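Local structure of AcrH (Aeromonas hydrophila, 3WXX) at the interface of chains A and B. The protein acts as the type III secretion chaperone of the translocator AopB, which it binds, probably keeping its membrane-seeking segments from associating prematurely. Numbering follows the deposited sequence. Chains: chain A, AcrH; chain B, AopB.

Contact 1: the interface of chains A and B. Residues chain A 2-3, 5-6, 18; chain B 83, 198-203.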
loop_
_atom_site.group_PDB
_atom_site.type_symbol
_atom_site.label_atom_id
_atom_site.label_comp_id
_atom_site.label_asym_id
_atom_site.label_seq_id
_atom_site.Cartn_x
_atom_site.Cartn_y
_atom_site.Cartn_z
ATOM N N GLU A 2 -20.005 0.568 -16.009
ATOM C CA GLU A 2 -18.893 1.312 -15.332
ATOM C C GLU A 2 -19.225 1.723 -13.893
ATOM O O GLU A 2 -18.443 1.456 -12.978
ATOM C CB GLU A 2 -18.453 2.545 -16.123
ATOM C CG GLU A 2 -17.409 2.245 -17.185
ATOM C CD GLU A 2 -16.824 3.513 -17.809
ATOM O OE1 GLU A 2 -17.262 4.630 -17.428
ATOM O OE2 GLU A 2 -15.917 3.399 -18.678
ATOM N N PRO A 3 -20.362 2.397 -13.692
ATOM C CA PRO A 3 -20.807 2.672 -12.330
ATOM C C PRO A 3 -21.043 1.439 -11.459
ATOM O O PRO A 3 -21.038 1.555 -10.243
ATOM C CB PRO A 3 -22.130 3.434 -12.520
ATOM C CG PRO A 3 -22.158 3.891 -13.929
ATOM C CD PRO A 3 -21.057 3.224 -14.693
ATOM N N ILE A 5 -19.006 -1.335 -11.742
ATOM C CA ILE A 5 -17.602 -1.639 -11.381
ATOM C C ILE A 5 -17.084 -0.707 -10.275
ATOM O O ILE A 5 -16.540 -1.183 -9.300
ATOM C CB ILE A 5 -16.623 -1.532 -12.551
ATOM C CG1 ILE A 5 -17.037 -2.431 -13.703
ATOM C CG2 ILE A 5 -15.236 -1.934 -12.091
ATOM C CD1 ILE A 5 -17.130 -3.901 -13.337
ATOM N N GLU A 6 -17.302 0.594 -10.417
ATOM C CA GLU A 6 -16.990 1.555 -9.375
ATOM C C GLU A 6 -17.622 1.218 -8.028
ATOM O O GLU A 6 -16.936 1.226 -6.994
ATOM C CB GLU A 6 -17.418 2.951 -9.792
ATOM C CG GLU A 6 -17.370 3.967 -8.669
ATOM C CD GLU A 6 -17.574 5.399 -9.128
ATOM O OE1 GLU A 6 -17.922 5.648 -10.309
ATOM O OE2 GLU A 6 -17.374 6.293 -8.286
ATOM N N LEU A 18 -12.596 -9.716 -9.306
ATOM C CA LEU A 18 -13.084 -9.309 -10.593
ATOM C C LEU A 18 -12.674 -10.332 -11.620
ATOM O O LEU A 18 -13.451 -10.650 -12.494
ATOM C CB LEU A 18 -12.505 -7.963 -10.971
ATOM C CG LEU A 18 -13.474 -6.958 -11.538
ATOM C CD1 LEU A 18 -14.568 -6.635 -10.542
ATOM C CD2 LEU A 18 -12.681 -5.709 -11.871
ATOM N N LEU B 83 -21.447 -9.482 -11.804
ATOM C CA LEU B 83 -20.955 -8.677 -10.708
ATOM C C LEU B 83 -21.724 -8.985 -9.425
ATOM O O LEU B 83 -21.151 -9.021 -8.335
ATOM C CB LEU B 83 -21.105 -7.206 -11.076
ATOM C CG LEU B 83 -20.124 -6.224 -10.489
ATOM C CD1 LEU B 83 -18.701 -6.760 -10.586
ATOM C CD2 LEU B 83 -20.262 -4.897 -11.209
ATOM N N THR B 198 -8.252 -0.364 -15.490
ATOM C CA THR B 198 -8.647 -1.599 -14.815
ATOM C C THR B 198 -10.134 -1.629 -14.430
ATOM O O THR B 198 -10.745 -2.678 -14.431
ATOM C CB THR B 198 -7.848 -1.819 -13.496
ATOM O OG1 THR B 198 -6.438 -1.556 -13.661
ATOM C CG2 THR B 198 -8.059 -3.229 -12.990
ATOM N N PHE B 199 -10.682 -0.493 -14.004
ATOM C CA PHE B 199 -12.048 -0.432 -13.481
ATOM C C PHE B 199 -12.746 0.659 -14.277
ATOM O O PHE B 199 -12.199 1.123 -15.288
ATOM C CB PHE B 199 -12.042 -0.109 -11.986
ATOM C CG PHE B 199 -11.125 -0.988 -11.174
ATOM C CD1 PHE B 199 -11.561 -2.207 -10.678
ATOM C CD2 PHE B 199 -9.818 -0.592 -10.889
ATOM C CE1 PHE B 199 -10.709 -3.027 -9.946
ATOM C CE2 PHE B 199 -8.965 -1.412 -10.155
ATOM C CZ PHE B 199 -9.405 -2.632 -9.690
ATOM N N GLY B 200 -13.934 1.087 -13.861
ATOM C CA GLY B 200 -14.561 2.266 -14.504
ATOM C C GLY B 200 -13.629 3.449 -14.837
ATOM O O GLY B 200 -12.469 3.497 -14.408
ATOM N N ALA B 201 -14.098 4.383 -15.656
ATOM C CA ALA B 201 -13.433 5.685 -15.736
ATOM C C ALA B 201 -14.132 6.654 -14.809
ATOM O O ALA B 201 -13.585 7.695 -14.460
ATOM C CB ALA B 201 -13.401 6.226 -17.144
ATOM N N SER B 202 -15.338 6.306 -14.388
ATOM C CA SER B 202 -15.939 7.026 -13.285
ATOM C C SER B 202 -15.170 6.674 -12.002
ATOM O O SER B 202 -15.037 7.515 -11.117
ATOM C CB SER B 202 -17.462 6.779 -13.166
ATOM O OG SER B 202 -17.811 5.424 -13.351
ATOM N N ALA B 203 -14.651 5.446 -11.922
ATOM C CA ALA B 203 -13.832 5.029 -10.787
ATOM C C ALA B 203 -12.568 5.872 -10.705
ATOM O O ALA B 203 -12.169 6.338 -9.618
ATOM C CB ALA B 203 -13.478 3.560 -10.890
#
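The N-terminal helix 3-11 of AcrH, with A:Glu2 just ahead of it and A:Leu18 from the short helix 15-18, meets AopB at the turn between helices 179-198 and 201-217, while B:Leu83 of helix 80-89 comes in from another side. A:Ile5 packs with both branches. CG2, anti to the backbone N, lies in the plane of the B:Phe199 ring at its edge and packs on that residue's CB at 3.7 Å. The other branch ends in CD1, which meets B:Leu83 CD2 at 3.9 Å, the two side chains crossing at about a right angle. A:Leu18 reaches the same phenyl ring obliquely, CD2 lying 3.8 Å from B:Phe199 CE1. On the polar flank, A:Glu6 stretches out with CG anti to the backbone N (chi1 169°), and its OE1 accepts a weak hydrogen bond from B:Ser202 OG at 3.1 Å. The extended A:Glu2 brings its carboxylate up to the first turn of helix 201-217, with CD 3.6 Å from B:Ala201 N, where the helix dipole may steady the negative charge. The site thus seats the N-terminal end of this helical, tetratricopeptide-repeat type chaperone between two AopB regions far apart in sequence, the 198-203 turn and helix 80-89.

Contact 2: the interface of chains A and B. Residues chain A 96-97, 100, 104, 112, 115-116, 118-119; chain B 118-123.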
loop_
_atom_site.group_PDB
_atom_site.type_symbol
_atom_site.label_atom_id
_atom_site.label_comp_id
_atom_site.label_asym_id
_atom_site.label_seq_id
_atom_site.Cartn_x
_atom_site.Cartn_y
_atom_site.Cartn_z
ATOM N N PHE A 96 4.695 -4.137 11.502
ATOM C CA PHE A 96 4.646 -2.971 10.660
ATOM C C PHE A 96 5.386 -1.783 11.274
ATOM O O PHE A 96 6.346 -1.324 10.682
ATOM C CB PHE A 96 3.199 -2.637 10.247
ATOM C CG PHE A 96 2.604 -3.623 9.270
ATOM C CD1 PHE A 96 3.163 -3.788 8.008
ATOM C CD2 PHE A 96 1.519 -4.400 9.612
ATOM C CE1 PHE A 96 2.639 -4.721 7.119
ATOM C CE2 PHE A 96 0.979 -5.316 8.727
ATOM C CZ PHE A 96 1.541 -5.471 7.472
ATOM N N PRO A 97 4.969 -1.277 12.453
ATOM C CA PRO A 97 5.726 -0.158 13.043
ATOM C C PRO A 97 7.180 -0.497 13.348
ATOM O O PRO A 97 8.095 0.386 13.322
ATOM C CB PRO A 97 4.985 0.141 14.354
ATOM C CG PRO A 97 4.096 -1.027 14.585
ATOM C CD PRO A 97 3.787 -1.626 13.244
ATOM N N ALA A 100 9.192 -0.548 10.015
ATOM C CA ALA A 100 9.199 0.841 9.565
ATOM C C ALA A 100 10.155 1.669 10.393
ATOM O O ALA A 100 10.780 2.570 9.874
ATOM C CB ALA A 100 7.789 1.450 9.594
ATOM N N LEU A 104 13.222 3.875 9.301
ATOM C CA LEU A 104 13.353 5.296 9.723
ATOM C C LEU A 104 14.686 5.622 10.358
ATOM O O LEU A 104 15.290 6.624 10.037
ATOM C CB LEU A 104 12.224 5.692 10.642
ATOM C CG LEU A 104 10.885 5.810 9.887
ATOM C CD1 LEU A 104 9.739 6.018 10.853
ATOM C CD2 LEU A 104 10.909 6.948 8.876
ATOM N N GLY A 112 10.480 9.644 14.285
ATOM C CA GLY A 112 9.554 8.637 13.763
ATOM C C GLY A 112 9.989 7.208 14.016
ATOM O O GLY A 112 9.169 6.352 14.328
ATOM N N SER A 115 8.643 6.591 17.342
ATOM C CA SER A 115 7.233 6.318 17.308
ATOM C C SER A 115 6.929 4.884 16.881
ATOM O O SER A 115 6.021 4.225 17.411
ATOM C CB SER A 115 6.556 7.279 16.348
ATOM O OG SER A 115 5.169 6.995 16.306
ATOM N N GLY A 116 7.710 4.419 15.920
ATOM C CA GLY A 116 7.589 3.068 15.405
ATOM C C GLY A 116 7.934 2.025 16.420
ATOM O O GLY A 116 7.126 1.134 16.665
ATOM N N HIS A 118 8.171 2.400 19.574
ATOM C CA HIS A 118 7.255 2.547 20.689
ATOM C C HIS A 118 5.915 1.839 20.456
ATOM O O HIS A 118 5.412 1.133 21.322
ATOM C CB HIS A 118 7.029 4.019 21.018
ATOM C CG HIS A 118 6.045 4.221 22.121
ATOM N ND1 HIS A 118 6.106 3.512 23.300
ATOM C CD2 HIS A 118 4.927 4.975 22.193
ATOM C CE1 HIS A 118 5.083 3.841 24.061
ATOM N NE2 HIS A 118 4.343 4.712 23.406
ATOM N N SER A 119 5.311 2.017 19.292
ATOM C CA SER A 119 4.050 1.309 19.005
ATOM C C SER A 119 4.304 -0.182 18.840
ATOM O O SER A 119 3.471 -1.011 19.189
ATOM C CB SER A 119 3.383 1.880 17.753
ATOM O OG SER A 119 2.456 0.952 17.198
ATOM N N SER B 118 0.961 11.672 16.748
ATOM C CA SER B 118 2.320 11.307 16.305
ATOM C C SER B 118 3.130 10.532 17.345
ATOM O O SER B 118 4.365 10.614 17.341
ATOM C CB SER B 118 3.129 12.564 15.930
ATOM O OG SER B 118 2.340 13.533 15.270
ATOM N N LYS B 119 2.453 9.804 18.235
ATOM C CA LYS B 119 3.128 8.906 19.171
ATOM C C LYS B 119 3.030 7.452 18.740
ATOM O O LYS B 119 4.040 6.741 18.731
ATOM C CB LYS B 119 2.633 9.110 20.609
ATOM C CG LYS B 119 3.681 9.965 21.304
ATOM C CD LYS B 119 3.707 10.068 22.825
ATOM C CE LYS B 119 5.079 10.494 23.319
ATOM N NZ LYS B 119 5.042 11.194 24.631
ATOM N N ILE B 120 1.828 7.019 18.372
ATOM C CA ILE B 120 1.673 5.689 17.772
ATOM C C ILE B 120 1.650 5.705 16.229
ATOM O O ILE B 120 1.876 4.653 15.616
ATOM C CB ILE B 120 0.445 4.911 18.312
ATOM C CG1 ILE B 120 -0.829 5.761 18.233
ATOM C CG2 ILE B 120 0.714 4.388 19.724
ATOM C CD1 ILE B 120 -2.091 4.924 18.232
ATOM N N PHE B 121 1.390 6.870 15.612
ATOM C CA PHE B 121 1.290 6.980 14.140
ATOM C C PHE B 121 2.185 8.040 13.505
ATOM O O PHE B 121 2.039 8.353 12.333
ATOM C CB PHE B 121 -0.165 7.174 13.705
ATOM C CG PHE B 121 -1.039 5.984 13.981
ATOM C CD1 PHE B 121 -0.742 4.759 13.450
ATOM C CD2 PHE B 121 -2.169 6.094 14.784
ATOM C CE1 PHE B 121 -1.550 3.661 13.696
ATOM C CE2 PHE B 121 -2.982 4.990 15.053
ATOM C CZ PHE B 121 -2.667 3.768 14.508
ATOM N N GLY B 122 3.165 8.528 14.247
ATOM C CA GLY B 122 4.125 9.476 13.700
ATOM C C GLY B 122 5.061 8.836 12.709
ATOM O O GLY B 122 5.740 9.519 11.940
ATOM N N TRP B 123 5.105 7.511 12.726
ATOM C CA TRP B 123 5.968 6.758 11.804
ATOM C C TRP B 123 5.335 6.627 10.418
ATOM O O TRP B 123 6.019 6.433 9.419
ATOM C CB TRP B 123 6.307 5.381 12.393
ATOM C CG TRP B 123 5.193 4.449 12.559
ATOM C CD1 TRP B 123 4.378 4.327 13.640
ATOM C CD2 TRP B 123 4.747 3.502 11.614
ATOM N NE1 TRP B 123 3.430 3.355 13.429
ATOM C CE2 TRP B 123 3.637 2.829 12.182
ATOM C CE3 TRP B 123 5.134 3.181 10.313
ATOM C CZ2 TRP B 123 2.948 1.827 11.500
ATOM C CZ3 TRP B 123 4.435 2.197 9.629
ATOM C CH2 TRP B 123 3.358 1.530 10.231
#
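AcrH helices 95-106 and 110-126 receive the AopB segment 118-123, made of the short helix 117-120 and the loop that follows it. B:Trp123 buries the largest surface here: its CG sits between the backbone N and the carbonyl carbon (chi1 66°), and chi2 of -89° turns one indole face towards AcrH, where A:Pro97 and A:Ala100 of helix 95-106 and A:Gly116 of helix 110-126 meet it. A:Pro97 lies over this face, its CA 3.8 Å from the centroid of the six-membered ring and its CB above the five-membered ring, both as CH-pi contacts. A:Ala100 CB lies beside the rim at B:Trp123 CE3, 3.3 Å away and on the same side as A:Pro97. Nearer the backbone, A:Leu104 CD1 packs against B:Trp123 CB at 3.8 Å, crossing at about a right angle, and A:Gly116 CA lies 3.9 Å from CD1 of the indole. With OG anti to the backbone N, A:Ser115 donates its hydroxyl to the carbonyl O of B:Lys119 at 2.7 Å, from above the carbonyl plane, and accepts a weak bond from B:Gly122 N at 3.3 Å. B:Lys119, whose carbonyl O takes the first bond, is poorly ordered. The same OG lies at the edge of the indole, in its plane. AcrH thus holds the start of a predicted membrane-spanning segment, just ahead of helix 126-151, and probably helps to shield it before secretion.

Contact 3: the interface of chains A and B. Residues chain A 7-8, 11-13, 17-18; chain B 83, 86-87, 90, 93-94, 97.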
loop_
_atom_site.group_PDB
_atom_site.type_symbol
_atom_site.label_atom_id
_atom_site.label_comp_id
_atom_site.label_asym_id
_atom_site.label_seq_id
_atom_site.Cartn_x
_atom_site.Cartn_y
_atom_site.Cartn_z
ATOM N N ALA A 7 -18.922 0.956 -8.020
ATOM C CA ALA A 7 -19.603 0.604 -6.761
ATOM C C ALA A 7 -18.999 -0.662 -6.137
ATOM O O ALA A 7 -18.994 -0.829 -4.904
ATOM C CB ALA A 7 -21.091 0.413 -7.006
ATOM N N PHE A 8 -18.541 -1.570 -7.001
ATOM C CA PHE A 8 -17.921 -2.796 -6.545
ATOM C C PHE A 8 -16.618 -2.447 -5.837
ATOM O O PHE A 8 -16.338 -2.908 -4.724
ATOM C CB PHE A 8 -17.637 -3.706 -7.752
ATOM C CG PHE A 8 -17.052 -5.038 -7.387
ATOM C CD1 PHE A 8 -17.808 -5.974 -6.689
ATOM C CD2 PHE A 8 -15.751 -5.356 -7.732
ATOM C CE1 PHE A 8 -17.285 -7.209 -6.353
ATOM C CE2 PHE A 8 -15.208 -6.589 -7.395
ATOM C CZ PHE A 8 -15.983 -7.514 -6.710
ATOM N N ASP A 11 -17.095 -0.613 -2.545
ATOM C CA ASP A 11 -17.620 -1.397 -1.443
ATOM C C ASP A 11 -16.574 -2.353 -0.934
ATOM O O ASP A 11 -16.757 -2.976 0.119
ATOM C CB ASP A 11 -18.875 -2.187 -1.867
ATOM C CG ASP A 11 -20.100 -1.287 -2.093
ATOM O OD1 ASP A 11 -20.074 -0.120 -1.627
ATOM O OD2 ASP A 11 -21.053 -1.746 -2.776
ATOM N N GLY A 12 -15.478 -2.480 -1.658
ATOM C CA GLY A 12 -14.368 -3.249 -1.135
ATOM C C GLY A 12 -14.058 -4.464 -1.965
ATOM O O GLY A 12 -13.262 -5.308 -1.559
ATOM N N GLY A 13 -14.632 -4.542 -3.157
ATOM C CA GLY A 13 -14.166 -5.524 -4.094
ATOM C C GLY A 13 -12.735 -5.244 -4.565
ATOM O O GLY A 13 -12.235 -4.085 -4.532
HETATM N N MSE A 17 -11.144 -10.733 -7.179
HETATM C CA MSE A 17 -12.549 -11.058 -7.320
HETATM C C MSE A 17 -13.028 -10.827 -8.734
HETATM O O MSE A 17 -13.797 -11.614 -9.288
HETATM C CB MSE A 17 -13.329 -10.182 -6.340
HETATM C CG MSE A 17 -13.235 -10.761 -4.945
HETATM SE SE MSE A 17 -14.040 -9.435 -3.746
HETATM C CE MSE A 17 -13.262 -10.173 -2.090
ATOM N N LEU A 18 -12.596 -9.716 -9.306
ATOM C CA LEU A 18 -13.084 -9.309 -10.593
ATOM C C LEU A 18 -12.674 -10.332 -11.620
ATOM O O LEU A 18 -13.451 -10.650 -12.494
ATOM C CB LEU A 18 -12.505 -7.963 -10.971
ATOM C CG LEU A 18 -13.474 -6.958 -11.538
ATOM C CD1 LEU A 18 -14.568 -6.635 -10.542
ATOM C CD2 LEU A 18 -12.681 -5.709 -11.871
ATOM N N LEU B 83 -21.447 -9.482 -11.804
ATOM C CA LEU B 83 -20.955 -8.677 -10.708
ATOM C C LEU B 83 -21.724 -8.985 -9.425
ATOM O O LEU B 83 -21.151 -9.021 -8.335
ATOM C CB LEU B 83 -21.105 -7.206 -11.076
ATOM C CG LEU B 83 -20.124 -6.224 -10.489
ATOM C CD1 LEU B 83 -18.701 -6.760 -10.586
ATOM C CD2 LEU B 83 -20.262 -4.897 -11.209
ATOM N N ILE B 86 -20.643 -12.422 -8.144
ATOM C CA ILE B 86 -19.300 -12.322 -7.554
ATOM C C ILE B 86 -19.420 -11.699 -6.175
ATOM O O ILE B 86 -18.924 -12.214 -5.179
ATOM C CB ILE B 86 -18.377 -11.460 -8.429
ATOM C CG1 ILE B 86 -18.033 -12.201 -9.718
ATOM C CG2 ILE B 86 -17.105 -11.134 -7.673
ATOM C CD1 ILE B 86 -17.544 -11.317 -10.834
ATOM N N ARG B 87 -20.107 -10.578 -6.142
ATOM C CA ARG B 87 -20.342 -9.895 -4.917
ATOM C C ARG B 87 -20.916 -10.870 -3.884
ATOM O O ARG B 87 -20.500 -10.852 -2.729
ATOM C CB ARG B 87 -21.257 -8.705 -5.187
ATOM C CG ARG B 87 -21.347 -7.707 -4.075
ATOM C CD ARG B 87 -22.440 -6.712 -4.400
ATOM N NE ARG B 87 -21.983 -5.616 -5.256
ATOM C CZ ARG B 87 -21.479 -4.476 -4.790
ATOM N NH1 ARG B 87 -21.348 -4.308 -3.471
ATOM N NH2 ARG B 87 -21.105 -3.506 -5.630
ATOM N N ASN B 90 -18.596 -13.482 -2.477
ATOM C CA ASN B 90 -17.546 -12.954 -1.597
ATOM C C ASN B 90 -18.071 -12.028 -0.531
ATOM O O ASN B 90 -17.336 -11.176 -0.062
ATOM C CB ASN B 90 -16.515 -12.166 -2.401
ATOM C CG ASN B 90 -15.817 -13.008 -3.411
ATOM O OD1 ASN B 90 -14.814 -13.644 -3.099
ATOM N ND2 ASN B 90 -16.329 -13.018 -4.640
ATOM N N LYS B 93 -15.431 -11.775 2.526
ATOM C CA LYS B 93 -14.247 -10.926 2.335
ATOM C C LYS B 93 -14.621 -9.454 2.192
ATOM O O LYS B 93 -13.982 -8.576 2.790
ATOM C CB LYS B 93 -13.424 -11.373 1.129
ATOM C CG LYS B 93 -12.335 -12.383 1.445
ATOM C CD LYS B 93 -11.064 -12.007 0.721
ATOM C CE LYS B 93 -10.003 -13.093 0.793
ATOM N NZ LYS B 93 -9.477 -13.125 2.180
ATOM N N ILE B 94 -15.687 -9.185 1.449
ATOM C CA ILE B 94 -16.089 -7.805 1.229
ATOM C C ILE B 94 -16.427 -7.107 2.530
ATOM O O ILE B 94 -16.031 -5.946 2.745
ATOM C CB ILE B 94 -17.231 -7.695 0.205
ATOM C CG1 ILE B 94 -16.649 -8.015 -1.185
ATOM C CG2 ILE B 94 -17.839 -6.300 0.211
ATOM C CD1 ILE B 94 -17.669 -7.977 -2.287
ATOM N N ASN B 97 -13.129 -6.385 4.393
ATOM C CA ASN B 97 -12.504 -5.229 3.821
ATOM C C ASN B 97 -13.201 -3.967 4.244
ATOM O O ASN B 97 -12.532 -2.957 4.560
ATOM C CB ASN B 97 -12.453 -5.380 2.282
ATOM C CG ASN B 97 -11.616 -6.567 1.849
ATOM O OD1 ASN B 97 -10.937 -7.208 2.677
ATOM N ND2 ASN B 97 -11.694 -6.904 0.586
#
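Helix 3-11 of AcrH gives way to a loop at A:Gly12, whose positive phi (117°) turns the chain towards helix 15-18, and this turn faces the AopB helices 80-89 and 91-113. The result is a chaperone-client interface with an apolar core flanked by polar bonds. A:Phe8, CG anti to the backbone N, is sandwiched: A:Gly13 CA covers one face and B:Leu83 CD1 the other, 4.0 Å from CG and towards the rim. Its tip CZ meets B:Ile86 CG2 at 3.9 Å, crossing at about a right angle. B:Arg87, bent at chi3, sets a face of its guanidinium over the rim of A:Phe8 at CD1 and turns its edge to A:Asp11, where NH1 makes a salt bridge of 2.7 Å to OD2. OD2 uses its anti lone pair, the two planes stand 73° apart, and the pairing is not the flat, two-pronged kind: NH2 bonds weakly to the same OD2 and to A:Ala7 O. Selenomethionine A:Met17 and B:Asn90 reach towards each other tip to tip, A:Met17 CG facing B:Asn90 CG, and CE goes on to B:Lys93 CB at 3.4 Å, while SE rests on B:Ile94 CG1. The amide of B:Asn90 is held by its own chain, ND2 donating to B:Ile86 O at 2.8 Å. A:Gly12 is read through its backbone: B:Asn97 ND2 donates to A:Gly12 O at 3.1 Å, nearly straight (173° at H) and in the plane of both the amide and the carbonyl.

Contacts 1 and 3 are neighbours, their C-alpha centres about 12 Å apart, and they form one continuous patch around A:Leu18 and B:Leu83, which they share; both use helix 3-11 and helix 15-18 of AcrH and helix 80-89 of AopB. Contact 2 lies well away, its C-alpha centre about 35 Å from that of contact 1 and 32 Å from that of contact 3, on helices 95-106 and 110-126. AopB helix 91-113 leads from contact 3 towards contact 2. Holding AopB at both ends of this stretch suggests an extended, multipoint embrace within the deposited one-to-one assembly of chaperone and translocator.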